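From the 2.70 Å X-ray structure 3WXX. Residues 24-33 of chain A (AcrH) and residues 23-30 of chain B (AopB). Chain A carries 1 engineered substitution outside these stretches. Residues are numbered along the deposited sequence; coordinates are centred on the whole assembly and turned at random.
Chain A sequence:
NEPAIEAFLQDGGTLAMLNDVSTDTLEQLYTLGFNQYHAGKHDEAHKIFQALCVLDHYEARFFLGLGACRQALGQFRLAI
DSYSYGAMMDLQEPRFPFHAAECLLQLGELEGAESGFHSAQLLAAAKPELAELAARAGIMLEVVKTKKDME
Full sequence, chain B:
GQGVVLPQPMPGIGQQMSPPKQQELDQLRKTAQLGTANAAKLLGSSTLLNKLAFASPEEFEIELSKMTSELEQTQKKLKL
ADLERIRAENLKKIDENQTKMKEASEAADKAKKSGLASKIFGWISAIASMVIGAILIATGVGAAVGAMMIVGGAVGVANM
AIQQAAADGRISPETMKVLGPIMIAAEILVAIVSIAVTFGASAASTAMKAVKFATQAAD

Chain A (24-33) DTLEQLYTLG
Chain B, residues 23-30: QELDQLRK

Helix 24-33 of AcrH (chain A) and helix 24-30 of AopB (chain B) cross almost perpendicularly, their N-to-C directions 96° apart and their axes 10.4 Å apart at closest approach. Both backbones are regular α-helix (phi near -65°, psi near -40°), and the register is set by L29(A) CA and L25(B) CA, 6.4 Å apart. No hydrogen bond crosses the contact; 440 Å² is buried, largely by packing of leucines. L25(B), chi1 m and chi2 t, is the knob, extended into a hole formed by T25(A), Q28(A), L29(A) and L32(A). Its CD2 lies 4.0 Å from T25(A) O and 4.2 Å from L29(A) CB, while its CD1 lies 4.0 Å from L32(A) CD2. One turn on, L28(B) takes the t, p rotamer and brings its CD2 3.6 Å from T25(A) CG2 and 3.7 Å from L29(A) CD2. L29(A) and L32(A) are likewise t, p. T25(A), chi1 m, turns its methyl to chain B, with CG2 also 3.4 Å from E24(B) OE2. E24(B) is t, t. R29(B) leaves its helix sideways, but m, t, p carries its end nearer: CG is 4.1 Å from L29(A) CD1 and NH1 4.2 Å from L32(A) CD2, while the guanidinium hydrogen-bonds elsewhere in the structure. Within AcrH, T31(A), chi1 m, donates from OG1 to E27(A) O at 2.8 Å.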

# COMPACT_ATOMS: atom_id res chain seq x y z
N ASP A 24 -2.46 15.43 14.76
CA ASP A 24 -1.61 15.19 15.91
C ASP A 24 -1.88 13.85 16.56
O ASP A 24 -0.98 13.29 17.19
CB ASP A 24 -1.72 16.36 16.91
CG ASP A 24 -1.05 17.64 16.40
OD1 ASP A 24 0.14 17.60 16.02
OD2 ASP A 24 -1.71 18.71 16.38
N THR A 25 -3.10 13.32 16.47
CA THR A 25 -3.31 11.96 16.99
C THR A 25 -2.60 10.93 16.09
O THR A 25 -2.03 9.93 16.57
CB THR A 25 -4.79 11.58 17.10
OG1 THR A 25 -5.51 12.58 17.83
CG2 THR A 25 -4.93 10.25 17.84
N LEU A 26 -2.66 11.18 14.79
CA LEU A 26 -2.05 10.29 13.81
C LEU A 26 -0.54 10.30 13.99
O LEU A 26 0.11 9.24 13.99
CB LEU A 26 -2.41 10.75 12.41
CG LEU A 26 -2.81 9.70 11.39
CD1 LEU A 26 -3.96 8.83 11.87
CD2 LEU A 26 -3.22 10.41 10.12
N GLU A 27 0.00 11.49 14.21
CA GLU A 27 1.42 11.63 14.50
C GLU A 27 1.86 10.92 15.73
O GLU A 27 3.00 10.47 15.81
CB GLU A 27 1.83 13.07 14.61
CG GLU A 27 2.22 13.64 13.27
CD GLU A 27 3.51 13.03 12.76
OE1 GLU A 27 4.33 12.57 13.59
OE2 GLU A 27 3.66 13.04 11.54
N GLN A 28 0.98 10.86 16.71
CA GLN A 28 1.28 10.14 17.94
C GLN A 28 1.45 8.68 17.63
O GLN A 28 2.45 8.06 18.00
CB GLN A 28 0.17 10.33 18.96
CG GLN A 28 0.39 11.53 19.86
CD GLN A 28 -0.90 11.98 20.55
OE1 GLN A 28 -1.64 11.17 21.11
NE2 GLN A 28 -1.19 13.28 20.48
N LEU A 29 0.50 8.16 16.87
CA LEU A 29 0.55 6.78 16.45
C LEU A 29 1.76 6.46 15.55
O LEU A 29 2.31 5.36 15.64
CB LEU A 29 -0.75 6.44 15.75
CG LEU A 29 -0.99 5.01 15.32
CD1 LEU A 29 -0.87 4.06 16.49
CD2 LEU A 29 -2.38 4.94 14.73
N TYR A 30 2.18 7.41 14.71
CA TYR A 30 3.38 7.21 13.91
C TYR A 30 4.55 7.07 14.85
O TYR A 30 5.37 6.16 14.71
CB TYR A 30 3.64 8.36 12.92
CG TYR A 30 4.95 8.22 12.17
CD1 TYR A 30 5.11 7.27 11.16
CD2 TYR A 30 6.05 9.01 12.48
CE1 TYR A 30 6.31 7.12 10.49
CE2 TYR A 30 7.26 8.85 11.83
CZ TYR A 30 7.39 7.91 10.83
OH TYR A 30 8.59 7.77 10.16
N THR A 31 4.63 7.96 15.85
CA THR A 31 5.73 7.93 16.83
C THR A 31 5.81 6.57 17.54
O THR A 31 6.88 5.94 17.59
CB THR A 31 5.56 9.01 17.90
OG1 THR A 31 5.38 10.27 17.28
CG2 THR A 31 6.80 9.12 18.75
N LEU A 32 4.67 6.08 17.99
CA LEU A 32 4.64 4.77 18.61
C LEU A 32 5.20 3.71 17.67
O LEU A 32 6.10 2.95 18.06
CB LEU A 32 3.21 4.40 19.01
CG LEU A 32 3.04 3.03 19.69
CD1 LEU A 32 3.92 2.90 20.93
CD2 LEU A 32 1.57 2.80 20.05
N GLY A 33 4.70 3.68 16.44
CA GLY A 33 5.20 2.74 15.43
C GLY A 33 6.69 2.90 15.14
O GLY A 33 7.45 1.89 15.10
N GLN B 23 -3.96 5.13 25.82
CA GLN B 23 -5.10 4.23 25.60
C GLN B 23 -5.97 4.72 24.43
O GLN B 23 -6.68 3.94 23.82
CB GLN B 23 -5.97 4.14 26.86
N GLU B 24 -5.89 6.02 24.13
CA GLU B 24 -6.53 6.62 22.95
C GLU B 24 -5.99 6.04 21.63
O GLU B 24 -6.71 5.99 20.63
CB GLU B 24 -6.32 8.15 22.95
CG GLU B 24 -7.27 8.93 22.04
CD GLU B 24 -6.68 10.25 21.55
OE1 GLU B 24 -5.82 10.84 22.24
OE2 GLU B 24 -7.06 10.71 20.46
N LEU B 25 -4.73 5.61 21.62
CA LEU B 25 -4.13 4.99 20.45
C LEU B 25 -4.66 3.60 20.18
O LEU B 25 -4.71 3.19 19.01
CB LEU B 25 -2.60 4.93 20.58
CG LEU B 25 -1.93 6.31 20.60
CD1 LEU B 25 -0.41 6.24 20.55
CD2 LEU B 25 -2.44 7.20 19.48
N ASP B 26 -5.02 2.87 21.22
CA ASP B 26 -5.68 1.57 21.04
C ASP B 26 -7.10 1.75 20.54
O ASP B 26 -7.60 0.91 19.78
CB ASP B 26 -5.66 0.75 22.34
CG ASP B 26 -4.28 0.17 22.64
OD1 ASP B 26 -3.54 -0.20 21.70
OD2 ASP B 26 -3.94 0.08 23.84
N GLN B 27 -7.75 2.85 20.95
CA GLN B 27 -9.05 3.24 20.39
C GLN B 27 -8.88 3.40 18.87
O GLN B 27 -9.58 2.74 18.08
N LEU B 28 -7.91 4.23 18.49
CA LEU B 28 -7.60 4.55 17.09
C LEU B 28 -7.18 3.35 16.26
O LEU B 28 -7.55 3.25 15.09
CB LEU B 28 -6.49 5.59 17.04
CG LEU B 28 -6.18 6.19 15.67
CD1 LEU B 28 -7.43 6.79 15.02
CD2 LEU B 28 -5.10 7.23 15.80
N ARG B 29 -6.42 2.44 16.84
CA ARG B 29 -6.11 1.19 16.18
C ARG B 29 -7.33 0.33 16.00
O ARG B 29 -7.44 -0.37 14.99
CB ARG B 29 -5.04 0.41 16.94
CG ARG B 29 -3.67 1.07 16.84
CD ARG B 29 -2.68 0.52 17.85
NE ARG B 29 -2.19 -0.81 17.48
CZ ARG B 29 -1.12 -1.38 18.02
NH1 ARG B 29 -0.41 -0.75 18.96
NH2 ARG B 29 -0.74 -2.59 17.62
N LYS B 30 -8.25 0.34 16.97
CA LYS B 30 -9.48 -0.48 16.85
C LYS B 30 -10.39 0.12 15.78
O LYS B 30 -11.01 -0.62 15.00
CB LYS B 30 -10.21 -0.66 18.20